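Local coordinates for putative glucarate dehydratase (Pseudomonas fluorescens, PDB 4IT1), which probably catalyses the magnesium-dependent dehydration of D-glucarate to 5-dehydro-4-deoxy-D-glucarate, as a member of the mandelate racemase/muconate lactonizing enzyme family, at residues 35-40 / 373-378; 44-49 / 172-177; 50-55 / 421-426; 205-210 / 384-389; 379-384 / 412-417. All coordinates share one frame; numbering follows the deposited sequence.

Contact 1 of 5, residues 35-40 / 373-378; sequences FRDPPL and PWQEPD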
# COMPACT_ATOMS: atom_id res chain seq x y z
N PHE A 35 24.10 13.92 -19.78
CA PHE A 35 25.39 13.51 -19.24
C PHE A 35 26.04 12.47 -20.12
O PHE A 35 25.36 11.70 -20.80
CB PHE A 35 25.25 13.00 -17.79
CG PHE A 35 24.04 12.13 -17.56
CD1 PHE A 35 24.05 10.78 -17.92
CD2 PHE A 35 22.90 12.66 -16.95
CE1 PHE A 35 22.93 9.98 -17.69
CE2 PHE A 35 21.79 11.87 -16.72
CZ PHE A 35 21.81 10.52 -17.09
N ARG A 36 27.37 12.48 -20.13
CA ARG A 36 28.13 11.52 -20.94
C ARG A 36 27.70 10.10 -20.59
O ARG A 36 27.55 9.75 -19.41
CB ARG A 36 29.64 11.71 -20.77
CG ARG A 36 30.10 13.16 -20.92
CD ARG A 36 31.56 13.29 -21.36
NE ARG A 36 32.53 12.65 -20.48
CZ ARG A 36 32.87 13.09 -19.26
NH1 ARG A 36 32.28 14.16 -18.74
NH2 ARG A 36 33.78 12.43 -18.55
N ASP A 37 27.46 9.31 -21.62
CA ASP A 37 27.07 7.93 -21.45
C ASP A 37 28.04 7.09 -22.27
O ASP A 37 28.28 7.39 -23.44
CB ASP A 37 25.63 7.72 -21.93
CG ASP A 37 24.81 6.85 -20.98
OD1 ASP A 37 25.17 6.74 -19.79
OD2 ASP A 37 23.78 6.30 -21.43
N PRO A 38 28.61 6.05 -21.66
CA PRO A 38 29.51 5.16 -22.40
C PRO A 38 28.81 4.43 -23.56
O PRO A 38 27.57 4.34 -23.58
CB PRO A 38 29.97 4.15 -21.34
CG PRO A 38 29.48 4.65 -20.03
CD PRO A 38 28.31 5.55 -20.31
N PRO A 39 29.60 3.91 -24.52
CA PRO A 39 29.07 3.06 -25.59
C PRO A 39 28.58 1.71 -25.07
O PRO A 39 29.08 0.65 -25.49
CB PRO A 39 30.28 2.88 -26.52
CG PRO A 39 31.48 3.11 -25.65
CD PRO A 39 31.04 4.19 -24.70
N LEU A 40 27.60 1.74 -24.16
CA LEU A 40 27.08 0.52 -23.55
C LEU A 40 26.15 -0.26 -24.49
O LEU A 40 25.18 0.29 -25.01
CB LEU A 40 26.36 0.85 -22.23
CG LEU A 40 27.19 1.64 -21.20
CD1 LEU A 40 26.36 2.04 -19.99
CD2 LEU A 40 28.44 0.86 -20.78
N PRO A 373 27.85 3.58 -11.01
CA PRO A 373 29.25 3.43 -11.44
C PRO A 373 29.58 3.98 -12.84
O PRO A 373 30.75 4.27 -13.12
CB PRO A 373 29.47 1.90 -11.42
CG PRO A 373 28.30 1.32 -10.70
CD PRO A 373 27.43 2.43 -10.20
N TRP A 374 28.58 4.10 -13.70
CA TRP A 374 28.81 4.54 -15.09
C TRP A 374 28.83 6.04 -15.23
O TRP A 374 29.54 6.57 -16.09
CB TRP A 374 27.78 3.91 -16.04
CG TRP A 374 27.92 2.44 -16.10
CD1 TRP A 374 27.10 1.51 -15.53
CD2 TRP A 374 28.99 1.70 -16.72
NE1 TRP A 374 27.57 0.24 -15.78
CE2 TRP A 374 28.73 0.33 -16.51
CE3 TRP A 374 30.13 2.07 -17.44
CZ2 TRP A 374 29.57 -0.68 -17.00
CZ3 TRP A 374 30.97 1.07 -17.93
CH2 TRP A 374 30.68 -0.29 -17.70
N GLN A 375 28.06 6.73 -14.39
CA GLN A 375 28.01 8.19 -14.39
C GLN A 375 29.38 8.78 -14.07
O GLN A 375 30.06 8.34 -13.14
CB GLN A 375 26.92 8.71 -13.44
CG GLN A 375 25.61 9.07 -14.13
CD GLN A 375 25.15 8.03 -15.14
OE1 GLN A 375 25.29 8.21 -16.35
NE2 GLN A 375 24.60 6.92 -14.64
N GLU A 376 29.78 9.76 -14.88
CA GLU A 376 31.12 10.33 -14.80
C GLU A 376 31.31 11.19 -13.56
O GLU A 376 30.42 11.96 -13.18
CB GLU A 376 31.46 11.10 -16.09
CG GLU A 376 31.67 10.21 -17.31
CD GLU A 376 32.99 9.45 -17.29
OE1 GLU A 376 33.25 8.68 -18.25
OE2 GLU A 376 33.79 9.60 -16.34
N PRO A 377 32.49 11.06 -12.90
CA PRO A 377 32.85 11.76 -11.67
C PRO A 377 32.45 13.23 -11.63
O PRO A 377 32.04 13.72 -10.58
CB PRO A 377 34.37 11.62 -11.64
CG PRO A 377 34.64 10.32 -12.30
CD PRO A 377 33.55 10.11 -13.31
N ASP A 378 32.55 13.92 -12.76
CA ASP A 378 32.33 15.38 -12.80
C ASP A 378 30.89 15.81 -13.12
O ASP A 378 30.60 17.01 -13.17
CB ASP A 378 33.31 16.04 -13.77
CG ASP A 378 33.25 15.44 -15.17
OD1 ASP A 378 33.55 14.23 -15.32
OD2 ASP A 378 32.91 16.19 -16.11
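Arg36 reaches over to Glu376 and Asp378 and forms a salt-bridge network with both carboxylates, each held loosely. Glu376 approaches over one face of the guanidinium, where its CG lies 3.3 Å from Arg36 NH2, and its OE2 stands 3.6 Å from the same nitrogen. Asp378 comes instead to the guanidinium edge, the two planes 27° apart, and Arg36 NH1 gives a weak bond of 3.4 Å to Asp378 OD2. The arginine chain is bent at chi3 (-58°), which swings its head toward the two acids; its stronger partner is Glu379 of the same loop. At the other end the contact turns apolar. Leu40 CD2 sits over the six-membered ring of Trp374, 3.8 Å from its centroid and 11° off the normal, a CH-pi contact, while Pro38 CG packs against Trp374 CE3 at 3.7 Å. Gln375 OE1 lies 3.2 Å from Phe35 CE1, buried without a hydrogen-bonding partner in the model. Farther out, Trp374 NE1 bonds Tyr169 O, and Asp37, beside Gln375, bonds His47. This joins the N-terminal and barrel domains beside the pocket, the Leu40 side chain about 7 Å from that of Lys215, the predicted proton acceptor. Strand 25-36 thus ends in a loop packed on the loop before strand 393-395, with Phe35 resting on strand 50-60 and Trp374 on helix 193-207.

Contact 2 of 5, residues 44-49 / 172-177; sequences SGIHEP and FKYAQH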
# COMPACT_ATOMS: atom_id res chain seq x y z
N SER A 44 18.60 -4.06 -27.62
CA SER A 44 18.10 -3.15 -28.64
C SER A 44 19.18 -2.55 -29.55
O SER A 44 18.93 -2.28 -30.73
CB SER A 44 17.33 -2.01 -27.97
OG SER A 44 16.15 -2.50 -27.36
N GLY A 45 20.36 -2.33 -29.00
CA GLY A 45 21.48 -1.79 -29.77
C GLY A 45 22.62 -1.29 -28.91
O GLY A 45 23.35 -2.09 -28.32
N ILE A 46 22.76 0.04 -28.84
CA ILE A 46 23.87 0.67 -28.13
C ILE A 46 23.51 2.09 -27.71
O ILE A 46 22.82 2.81 -28.42
CB ILE A 46 25.17 0.71 -28.97
CG1 ILE A 46 26.36 1.11 -28.08
CG2 ILE A 46 25.02 1.66 -30.16
CD1 ILE A 46 27.72 0.82 -28.68
N HIS A 47 24.01 2.47 -26.54
CA HIS A 47 23.79 3.80 -25.99
C HIS A 47 24.38 4.89 -26.87
O HIS A 47 25.40 4.70 -27.54
CB HIS A 47 24.38 3.89 -24.58
CG HIS A 47 23.54 3.24 -23.52
ND1 HIS A 47 23.21 3.87 -22.34
CD2 HIS A 47 22.96 2.01 -23.47
CE1 HIS A 47 22.47 3.05 -21.61
NE2 HIS A 47 22.30 1.92 -22.27
N GLU A 48 23.71 6.04 -26.84
CA GLU A 48 24.20 7.26 -27.44
C GLU A 48 25.26 7.89 -26.52
O GLU A 48 25.24 7.66 -25.31
CB GLU A 48 23.03 8.22 -27.64
CG GLU A 48 22.14 7.82 -28.81
CD GLU A 48 20.73 8.35 -28.67
OE1 GLU A 48 20.43 9.38 -29.31
OE2 GLU A 48 19.94 7.75 -27.91
N PRO A 49 26.20 8.68 -27.09
CA PRO A 49 27.22 9.32 -26.25
C PRO A 49 26.63 10.23 -25.16
O PRO A 49 27.34 10.62 -24.24
CB PRO A 49 28.04 10.14 -27.25
CG PRO A 49 27.15 10.30 -28.44
CD PRO A 49 26.37 9.03 -28.51
N PHE A 172 28.63 -5.21 -21.63
CA PHE A 172 29.55 -5.23 -22.76
C PHE A 172 29.55 -3.82 -23.35
O PHE A 172 28.53 -3.11 -23.29
CB PHE A 172 29.15 -6.27 -23.78
CG PHE A 172 29.17 -7.67 -23.25
CD1 PHE A 172 30.36 -8.39 -23.20
CD2 PHE A 172 28.01 -8.28 -22.78
CE1 PHE A 172 30.39 -9.69 -22.70
CE2 PHE A 172 28.03 -9.58 -22.29
CZ PHE A 172 29.23 -10.29 -22.24
N LYS A 173 30.70 -3.39 -23.86
CA LYS A 173 30.82 -2.06 -24.45
C LYS A 173 31.92 -2.03 -25.51
O LYS A 173 32.81 -2.89 -25.51
CB LYS A 173 31.07 -0.99 -23.37
CG LYS A 173 32.44 -1.04 -22.68
CD LYS A 173 32.54 -0.08 -21.50
CE LYS A 173 32.65 1.38 -21.93
NZ LYS A 173 33.89 1.67 -22.71
N TYR A 174 31.83 -1.07 -26.42
CA TYR A 174 32.92 -0.77 -27.35
C TYR A 174 33.89 0.16 -26.64
O TYR A 174 33.54 0.80 -25.64
CB TYR A 174 32.41 -0.10 -28.64
CG TYR A 174 31.58 -0.98 -29.55
CD1 TYR A 174 31.91 -2.32 -29.76
CD2 TYR A 174 30.48 -0.46 -30.24
CE1 TYR A 174 31.16 -3.13 -30.60
CE2 TYR A 174 29.72 -1.26 -31.09
CZ TYR A 174 30.06 -2.59 -31.27
OH TYR A 174 29.31 -3.39 -32.11
N ALA A 175 35.12 0.25 -27.15
CA ALA A 175 36.14 1.13 -26.59
C ALA A 175 35.70 2.59 -26.65
O ALA A 175 35.96 3.37 -25.73
CB ALA A 175 37.46 0.93 -27.32
N GLN A 176 35.02 2.96 -27.73
CA GLN A 176 34.62 4.35 -27.95
C GLN A 176 33.36 4.47 -28.81
O GLN A 176 33.06 3.60 -29.62
CB GLN A 176 35.76 5.13 -28.62
CG GLN A 176 36.30 4.47 -29.89
CD GLN A 176 37.19 5.39 -30.71
OE1 GLN A 176 38.35 5.08 -30.94
NE2 GLN A 176 36.63 6.51 -31.16
N HIS A 177 32.64 5.57 -28.61
CA HIS A 177 31.58 6.00 -29.51
C HIS A 177 32.15 6.33 -30.89
O HIS A 177 33.19 6.98 -31.01
CB HIS A 177 30.87 7.23 -28.95
CG HIS A 177 30.06 6.96 -27.72
ND1 HIS A 177 28.87 6.26 -27.75
CD2 HIS A 177 30.26 7.30 -26.43
CE1 HIS A 177 28.38 6.18 -26.53
NE2 HIS A 177 29.20 6.81 -25.71
O HOH W 1 27.54 4.70 -29.71
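The two loop backbones come nearest at Pro49 and His177, whose CA atoms are 6.4 Å apart, and stand wider, 8.3 Å between CA atoms, at Ile46 and Lys173. The His177 imidazole lies flat beneath Pro49: Pro49 CA is 3.4 Å from the ring centroid and 20° off its normal, a CH-pi contact, with Pro49 CB 3.7 Å from His177 CD2. In the ring plane, a water joins His177 ND1 (2.8 Å) to His47 O (3.0 Å). His177 NE2 is bonded to Asp37 O. Farther along, Ile46 CD1 touches Tyr174 CD2 at 3.4 Å; CG1 of Ile46 lies opposite the backbone N (chi1 -168°), extending the chain toward that ring. A leucine in place of His177 would probably leave the water and Asp37 O without their ring-nitrogen mates. Both ring nitrogens serve carbonyls, the imidazole joining its own loop to Asp37 O directly and to His47 O through water; the His47 ring separately bonds Asp37 and the bound tartrate, probably from the crystallisation liquor.

Contact 3 of 5, residues 50-55 / 421-426; sequences FALRSI and CGIRQR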
# COMPACT_ATOMS: atom_id res chain seq x y z
N PHE A 50 25.33 10.55 -25.27
CA PHE A 50 24.64 11.28 -24.20
C PHE A 50 23.34 10.60 -23.80
O PHE A 50 22.79 9.80 -24.56
CB PHE A 50 24.41 12.75 -24.58
CG PHE A 50 25.68 13.48 -24.89
CD1 PHE A 50 26.43 14.07 -23.88
CD2 PHE A 50 26.16 13.55 -26.20
CE1 PHE A 50 27.62 14.73 -24.16
CE2 PHE A 50 27.35 14.20 -26.49
CZ PHE A 50 28.08 14.80 -25.47
N ALA A 51 22.89 10.91 -22.59
CA ALA A 51 21.64 10.38 -22.06
C ALA A 51 20.92 11.50 -21.32
O ALA A 51 21.56 12.35 -20.69
CB ALA A 51 21.91 9.20 -21.14
N LEU A 52 19.59 11.51 -21.40
CA LEU A 52 18.78 12.62 -20.90
C LEU A 52 18.14 12.32 -19.55
O LEU A 52 18.08 11.17 -19.11
CB LEU A 52 17.69 12.97 -21.93
CG LEU A 52 18.09 12.97 -23.41
CD1 LEU A 52 16.87 13.21 -24.30
CD2 LEU A 52 19.19 13.99 -23.69
N ARG A 53 17.65 13.38 -18.90
CA ARG A 53 17.09 13.31 -17.55
C ARG A 53 16.49 14.67 -17.24
O ARG A 53 16.89 15.67 -17.82
CB ARG A 53 18.20 12.99 -16.53
CG ARG A 53 17.72 12.28 -15.27
CD ARG A 53 17.60 10.77 -15.49
NE ARG A 53 16.89 10.13 -14.38
CZ ARG A 53 16.37 8.91 -14.42
NH1 ARG A 53 16.48 8.17 -15.51
NH2 ARG A 53 15.74 8.43 -13.35
N SER A 54 15.53 14.70 -16.33
CA SER A 54 14.96 15.97 -15.88
C SER A 54 15.03 16.10 -14.36
O SER A 54 14.82 15.12 -13.63
CB SER A 54 13.52 16.11 -16.35
OG SER A 54 12.70 15.12 -15.76
N ILE A 55 15.33 17.31 -13.90
CA ILE A 55 15.50 17.62 -12.48
C ILE A 55 14.38 18.54 -12.03
O ILE A 55 14.12 19.58 -12.65
CB ILE A 55 16.87 18.28 -12.22
CG1 ILE A 55 18.00 17.53 -12.96
CG2 ILE A 55 17.15 18.39 -10.72
CD1 ILE A 55 18.36 16.17 -12.39
N CYS A 421 23.63 18.78 -27.25
CA CYS A 421 23.94 17.39 -27.63
C CYS A 421 23.16 16.93 -28.86
O CYS A 421 23.63 16.06 -29.60
CB CYS A 421 23.74 16.41 -26.46
SG CYS A 421 22.04 16.27 -25.88
N GLY A 422 21.98 17.51 -29.07
CA GLY A 422 21.16 17.19 -30.23
C GLY A 422 20.38 15.90 -30.08
O GLY A 422 19.97 15.30 -31.08
N ILE A 423 20.17 15.46 -28.84
CA ILE A 423 19.32 14.31 -28.54
C ILE A 423 18.10 14.79 -27.75
O ILE A 423 18.24 15.48 -26.74
CB ILE A 423 20.08 13.20 -27.77
CG1 ILE A 423 21.36 12.81 -28.52
CG2 ILE A 423 19.19 11.97 -27.56
CD1 ILE A 423 22.38 12.06 -27.69
N ARG A 424 16.91 14.43 -28.22
CA ARG A 424 15.66 14.82 -27.55
C ARG A 424 14.82 13.61 -27.13
O ARG A 424 13.88 13.73 -26.32
CB ARG A 424 14.84 15.79 -28.41
CG ARG A 424 15.48 17.16 -28.61
CD ARG A 424 15.71 17.89 -27.29
NE ARG A 424 16.47 19.12 -27.44
CZ ARG A 424 17.80 19.20 -27.49
NH1 ARG A 424 18.56 18.11 -27.41
NH2 ARG A 424 18.38 20.39 -27.64
N GLN A 425 15.16 12.45 -27.69
CA GLN A 425 14.57 11.16 -27.33
C GLN A 425 15.62 10.08 -27.53
O GLN A 425 16.28 10.04 -28.56
CB GLN A 425 13.36 10.85 -28.19
CG GLN A 425 12.05 11.35 -27.62
CD GLN A 425 10.86 10.59 -28.16
OE1 GLN A 425 10.13 11.07 -29.03
NE2 GLN A 425 10.66 9.37 -27.65
N ARG A 426 15.77 9.19 -26.55
CA ARG A 426 16.74 8.11 -26.64
C ARG A 426 16.40 7.14 -27.77
O ARG A 426 15.23 6.83 -27.98
CB ARG A 426 16.80 7.36 -25.31
CG ARG A 426 17.60 6.07 -25.33
CD ARG A 426 17.43 5.38 -23.99
NE ARG A 426 18.16 4.12 -23.90
CZ ARG A 426 18.11 3.31 -22.85
NH1 ARG A 426 17.36 3.62 -21.80
NH2 ARG A 426 18.81 2.18 -22.85
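Cys421 places its CB over one face of the Phe50 ring, 4.1 Å from the centroid and 25° off the normal, a CH-pi contact displaced toward the rim. Its SG, set between the backbone N and carbonyl carbon (chi1 65°), stands obliquely to the same ring, 5.3 Å from the centroid, a sulfur-aromatic contact, and accepts a bond from Ile423 N. Gly422, with positive phi, marks the exit of the chain from the helix. Ile423 follows with CD1 at the edge of the Phe50 ring, 3.8 Å from Phe50 CB, and its CG2 meets Leu52 CD1 at 4.2 Å. Ile423 O is approached by Leu52 CD2 at 3.5 Å and also takes a bond from Arg424 NH1 (2.7 Å), which stands above the carbonyl plane. Next in the chain, Arg424 C lies 3.5 Å from Leu52 CD1, so both methyls of the leucine press on main chain. Replacing Leu52 by a glycine is likely to open a gap beside Ile423 and the Arg424 backbone. Phe50 is flanked further by Tyr182, and Arg424 meets Tyr418 in a cation-pi contact. Across the interface itself the chemistry is apolar: side chains of strand 50-60 hold the turn after helix 408-421 by shape, while Arg424's guanidinium bonds Ile423 O and Leu419 O, within the turn and back to the helix.

Contact 4 of 5, residues 205-210 / 384-389; sequences EAYGFK and GGKLPI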
# COMPACT_ATOMS: atom_id res chain seq x y z
N GLU A 205 36.40 -3.30 -6.42
CA GLU A 205 37.46 -2.52 -5.77
C GLU A 205 36.96 -1.14 -5.32
O GLU A 205 37.18 -0.73 -4.18
CB GLU A 205 38.69 -2.40 -6.69
CG GLU A 205 39.56 -1.15 -6.52
CD GLU A 205 40.47 -1.20 -5.30
OE1 GLU A 205 40.60 -0.16 -4.62
OE2 GLU A 205 41.07 -2.26 -5.03
N ALA A 206 36.27 -0.44 -6.21
CA ALA A 206 35.90 0.96 -5.98
C ALA A 206 34.70 1.13 -5.06
O ALA A 206 34.61 2.14 -4.36
CB ALA A 206 35.66 1.67 -7.31
N TYR A 207 33.79 0.16 -5.06
CA TYR A 207 32.50 0.35 -4.39
C TYR A 207 32.13 -0.76 -3.40
O TYR A 207 31.26 -0.57 -2.55
CB TYR A 207 31.39 0.53 -5.43
CG TYR A 207 31.58 1.71 -6.36
CD1 TYR A 207 31.22 3.01 -5.96
CD2 TYR A 207 32.11 1.54 -7.64
CE1 TYR A 207 31.40 4.09 -6.81
CE2 TYR A 207 32.29 2.62 -8.50
CZ TYR A 207 31.93 3.89 -8.08
OH TYR A 207 32.11 4.96 -8.92
N GLY A 208 32.77 -1.92 -3.54
CA GLY A 208 32.56 -3.04 -2.63
C GLY A 208 31.25 -3.79 -2.80
O GLY A 208 30.69 -4.29 -1.82
N PHE A 209 30.76 -3.88 -4.04
CA PHE A 209 29.53 -4.62 -4.34
C PHE A 209 29.70 -6.11 -4.02
O PHE A 209 30.74 -6.71 -4.31
CB PHE A 209 29.14 -4.45 -5.82
CG PHE A 209 28.76 -3.04 -6.22
CD1 PHE A 209 27.75 -2.35 -5.55
CD2 PHE A 209 29.39 -2.40 -7.28
CE1 PHE A 209 27.40 -1.06 -5.91
CE2 PHE A 209 29.04 -1.11 -7.67
CZ PHE A 209 28.04 -0.44 -6.98
N LYS A 210 28.67 -6.70 -3.42
CA LYS A 210 28.71 -8.10 -3.00
C LYS A 210 27.95 -9.05 -3.94
O LYS A 210 27.90 -10.25 -3.71
CB LYS A 210 28.25 -8.26 -1.55
CG LYS A 210 29.26 -7.75 -0.53
CD LYS A 210 28.72 -7.78 0.89
CE LYS A 210 29.72 -7.16 1.85
NZ LYS A 210 29.23 -7.18 3.26
N GLY A 384 28.98 18.14 -3.51
CA GLY A 384 29.81 17.01 -3.09
C GLY A 384 30.14 16.09 -4.25
O GLY A 384 31.06 15.27 -4.17
N GLY A 385 29.38 16.23 -5.34
CA GLY A 385 29.54 15.37 -6.51
C GLY A 385 28.91 14.01 -6.27
O GLY A 385 27.84 13.91 -5.64
N LYS A 386 29.57 12.96 -6.75
CA LYS A 386 29.03 11.60 -6.66
C LYS A 386 28.90 11.06 -5.23
O LYS A 386 29.85 11.10 -4.44
CB LYS A 386 29.79 10.61 -7.56
CG LYS A 386 29.31 10.61 -9.00
CD LYS A 386 29.11 9.21 -9.56
CE LYS A 386 30.44 8.49 -9.78
NZ LYS A 386 30.24 7.20 -10.50
N LEU A 387 27.70 10.57 -4.93
CA LEU A 387 27.38 9.93 -3.66
C LEU A 387 28.25 8.72 -3.39
O LEU A 387 28.67 8.03 -4.32
CB LEU A 387 25.91 9.53 -3.64
CG LEU A 387 24.95 10.45 -2.88
CD1 LEU A 387 25.54 11.82 -2.60
CD2 LEU A 387 23.63 10.54 -3.63
N PRO A 388 28.52 8.44 -2.10
CA PRO A 388 29.39 7.33 -1.74
C PRO A 388 28.65 6.00 -1.77
O PRO A 388 27.49 5.93 -1.36
CB PRO A 388 29.84 7.66 -0.30
CG PRO A 388 29.20 8.98 0.05
CD PRO A 388 28.06 9.16 -0.90
N ILE A 389 29.33 4.96 -2.25
CA ILE A 389 28.83 3.60 -2.11
C ILE A 389 29.89 2.77 -1.41
O ILE A 389 30.88 2.33 -2.02
CB ILE A 389 28.42 2.97 -3.46
CG1 ILE A 389 27.31 3.81 -4.12
CG2 ILE A 389 27.95 1.54 -3.25
CD1 ILE A 389 27.04 3.46 -5.57
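Tyr207, the last residue of helix 193-207, meets Ile389 by ring and backbone. Its CD1 lies 3.8 Å from Ile389 CB, the two side chains inclined to one another, and Tyr207 CA makes a CA-H...O contact of 3.5 Å with Ile389 O. The carbonyl oxygens of the two residues also come close, Tyr207 O to Ile389 O being 3.0 Å, but both are acceptors and no bond joins them. At the far end of the ring, Tyr207 OH receives a weak bond of 3.3 Å from Lys386 NZ. The lysine crosses the tyrosine at about a right angle, its chain bent at chi2 (-134°) and chi3 (-71°); the phenol is a third, weaker partner of an ammonium already held by the carbonyls of Tyr372 and Gln375. Gly208, with positive phi, which by itself favours glycine, turns the chain off the helix. Phe209 then brings CE1 to within 3.8 Å of Ile389 CG2, so that Ile389 touches both aromatic residues, while Tyr207 CB rests over one face of the Phe209 ring. The Phe209 side chain packs on Phe166 and Ala168 of strand 163-170. In the C-terminal barrel domain of the enolase superfamily, the contact, with a Tyr207-Gly392 backbone bond, fastens the end of helix 193-207, just before parallel strand 212-215, to the loop entering strand 393-395, the antiparallel neighbour of strand 163-170.

Contact 5 of 5, residues 379-384 / 412-417; sequences EEVIKG and GKLHDQ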
# COMPACT_ATOMS: atom_id res chain seq x y z
N GLU A 379 30.00 14.85 -13.34
CA GLU A 379 28.68 15.16 -13.89
C GLU A 379 27.50 14.80 -12.99
O GLU A 379 26.68 13.95 -13.34
CB GLU A 379 28.53 14.57 -15.30
CG GLU A 379 29.38 15.29 -16.34
CD GLU A 379 29.13 14.83 -17.77
OE1 GLU A 379 28.57 13.73 -17.96
OE2 GLU A 379 29.50 15.57 -18.70
N GLU A 380 27.45 15.46 -11.84
CA GLU A 380 26.31 15.38 -10.92
C GLU A 380 25.67 16.75 -10.76
O GLU A 380 26.28 17.76 -11.12
CB GLU A 380 26.77 14.86 -9.55
CG GLU A 380 26.47 13.40 -9.28
CD GLU A 380 25.00 13.13 -8.95
OE1 GLU A 380 24.63 11.94 -8.87
OE2 GLU A 380 24.21 14.08 -8.76
N VAL A 381 24.45 16.80 -10.23
CA VAL A 381 23.79 18.07 -9.97
C VAL A 381 23.66 18.36 -8.47
O VAL A 381 22.89 19.23 -8.04
CB VAL A 381 22.39 18.16 -10.63
CG1 VAL A 381 22.52 18.13 -12.14
CG2 VAL A 381 21.47 17.06 -10.12
N ILE A 382 24.43 17.63 -7.67
CA ILE A 382 24.41 17.79 -6.21
C ILE A 382 25.76 18.22 -5.65
O ILE A 382 26.82 17.85 -6.19
CB ILE A 382 23.90 16.52 -5.48
CG1 ILE A 382 24.70 15.29 -5.90
CG2 ILE A 382 22.40 16.32 -5.73
CD1 ILE A 382 24.45 14.06 -5.06
N LYS A 383 25.72 19.00 -4.57
CA LYS A 383 26.93 19.39 -3.84
C LYS A 383 27.66 18.15 -3.33
O LYS A 383 27.03 17.22 -2.82
CB LYS A 383 26.58 20.32 -2.68
CG LYS A 383 26.18 21.72 -3.09
CD LYS A 383 26.30 22.70 -1.93
CE LYS A 383 25.98 24.12 -2.36
NZ LYS A 383 24.56 24.25 -2.80
N GLY A 384 28.98 18.14 -3.51
CA GLY A 384 29.81 17.01 -3.09
C GLY A 384 30.14 16.09 -4.25
O GLY A 384 31.06 15.27 -4.17
N GLY A 412 23.08 24.23 -14.18
CA GLY A 412 23.20 25.06 -15.38
C GLY A 412 24.11 24.46 -16.44
O GLY A 412 23.80 24.54 -17.64
N LYS A 413 25.21 23.86 -16.01
CA LYS A 413 26.20 23.28 -16.91
C LYS A 413 25.65 22.10 -17.71
O LYS A 413 25.82 22.03 -18.93
CB LYS A 413 27.45 22.85 -16.15
CG LYS A 413 28.62 22.45 -17.04
CD LYS A 413 29.83 21.99 -16.25
CE LYS A 413 29.64 20.59 -15.68
NZ LYS A 413 30.85 20.10 -14.96
N LEU A 414 25.00 21.17 -17.02
CA LEU A 414 24.45 19.97 -17.66
C LEU A 414 23.15 20.25 -18.44
O LEU A 414 22.81 19.51 -19.36
CB LEU A 414 24.31 18.81 -16.66
CG LEU A 414 25.62 18.22 -16.10
CD1 LEU A 414 25.34 17.16 -15.04
CD2 LEU A 414 26.55 17.66 -17.18
N HIS A 415 22.46 21.33 -18.08
CA HIS A 415 21.36 21.87 -18.88
C HIS A 415 21.87 22.39 -20.23
O HIS A 415 21.19 22.25 -21.25
CB HIS A 415 20.64 22.99 -18.12
CG HIS A 415 19.55 23.65 -18.90
ND1 HIS A 415 18.21 23.48 -18.60
CD2 HIS A 415 19.59 24.50 -19.96
CE1 HIS A 415 17.48 24.19 -19.43
NE2 HIS A 415 18.29 24.81 -20.27
N ASP A 416 23.07 22.99 -20.23
CA ASP A 416 23.70 23.47 -21.46
C ASP A 416 24.12 22.29 -22.34
O ASP A 416 23.97 22.35 -23.57
CB ASP A 416 24.91 24.35 -21.15
CG ASP A 416 24.53 25.65 -20.45
OD1 ASP A 416 23.35 26.05 -20.52
OD2 ASP A 416 25.43 26.27 -19.83
N GLN A 417 24.64 21.24 -21.72
CA GLN A 417 25.06 20.04 -22.46
C GLN A 417 23.84 19.34 -23.05
O GLN A 417 23.94 18.64 -24.07
CB GLN A 417 25.87 19.07 -21.58
CG GLN A 417 26.71 18.09 -22.40
CD GLN A 417 27.67 17.24 -21.57
OE1 GLN A 417 28.76 16.90 -22.03
NE2 GLN A 417 27.27 16.89 -20.35
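Glu379 and Leu414 meet along the aliphatic part of the acid, Glu379 CG lying 3.8 Å from Leu414 CD2. The glutamate sets CG opposite its carbonyl carbon and then runs extended, carrying the carboxylate past the leucine to Gln417. There Gln417 NE2 donates to Glu379 OE2 at 3.1 Å, with an N-H...O angle of 163°. The bond lies close to the amide plane but reaches the oxygen from above the carboxylate plane, the two flat groups standing 89° apart. Gln417 gets there with CG on the far side from the backbone N (chi1 -160°) and the rest of its chain straight, which carries NE2 across to the Glu379 carboxylate. That same NE2 also bonds Ala34 O, and Glu379 OE2 is salt-bridged to Arg36, so the acid is held between an amide and a charge, which would probably favour its ionised form. Leu414 CD2 takes the Glu379 chain, while Leu414 CD1 meets Glu380 O at 4.1 Å and Val381 CG1 at 4.2 Å. Glu380 OE2 accepts from Val381 N, while its OE1 is bonded to Tyr372 OH and Gly348 N. The arrangement is a helix-on-loop contact: two residues one helical turn apart, Leu414 and Gln417, offer an apolar and a polar hold to the loop before strand 393-395, in the two-domain fold of the enolase superfamily.

Contacts 1 and 5 are buried, contacts 2 and 4 partly so, and contact 3 lies at the surface. Contacts 1, 4 and 5 all use the loop between helix 348-360 and strand 393-395, which meets strand 25-36, helix 408-421 and helix 193-207 in turn; Arg36 with Glu379 links contact 1 to contact 5. Contacts 1 and 3 reach neighbouring strands of the three-stranded sheet. Charge pairs mark contact 1, an amide-carboxylate bond contact 5, water and imidazole contact 2, and apolar packing contact 3, whereas contact 4 adds one weak lysine bond. His47 of contact 2 and Arg426 of contact 3 both bond the tartrate; contacts 3, 4 and 5 lie away from the annotated sites.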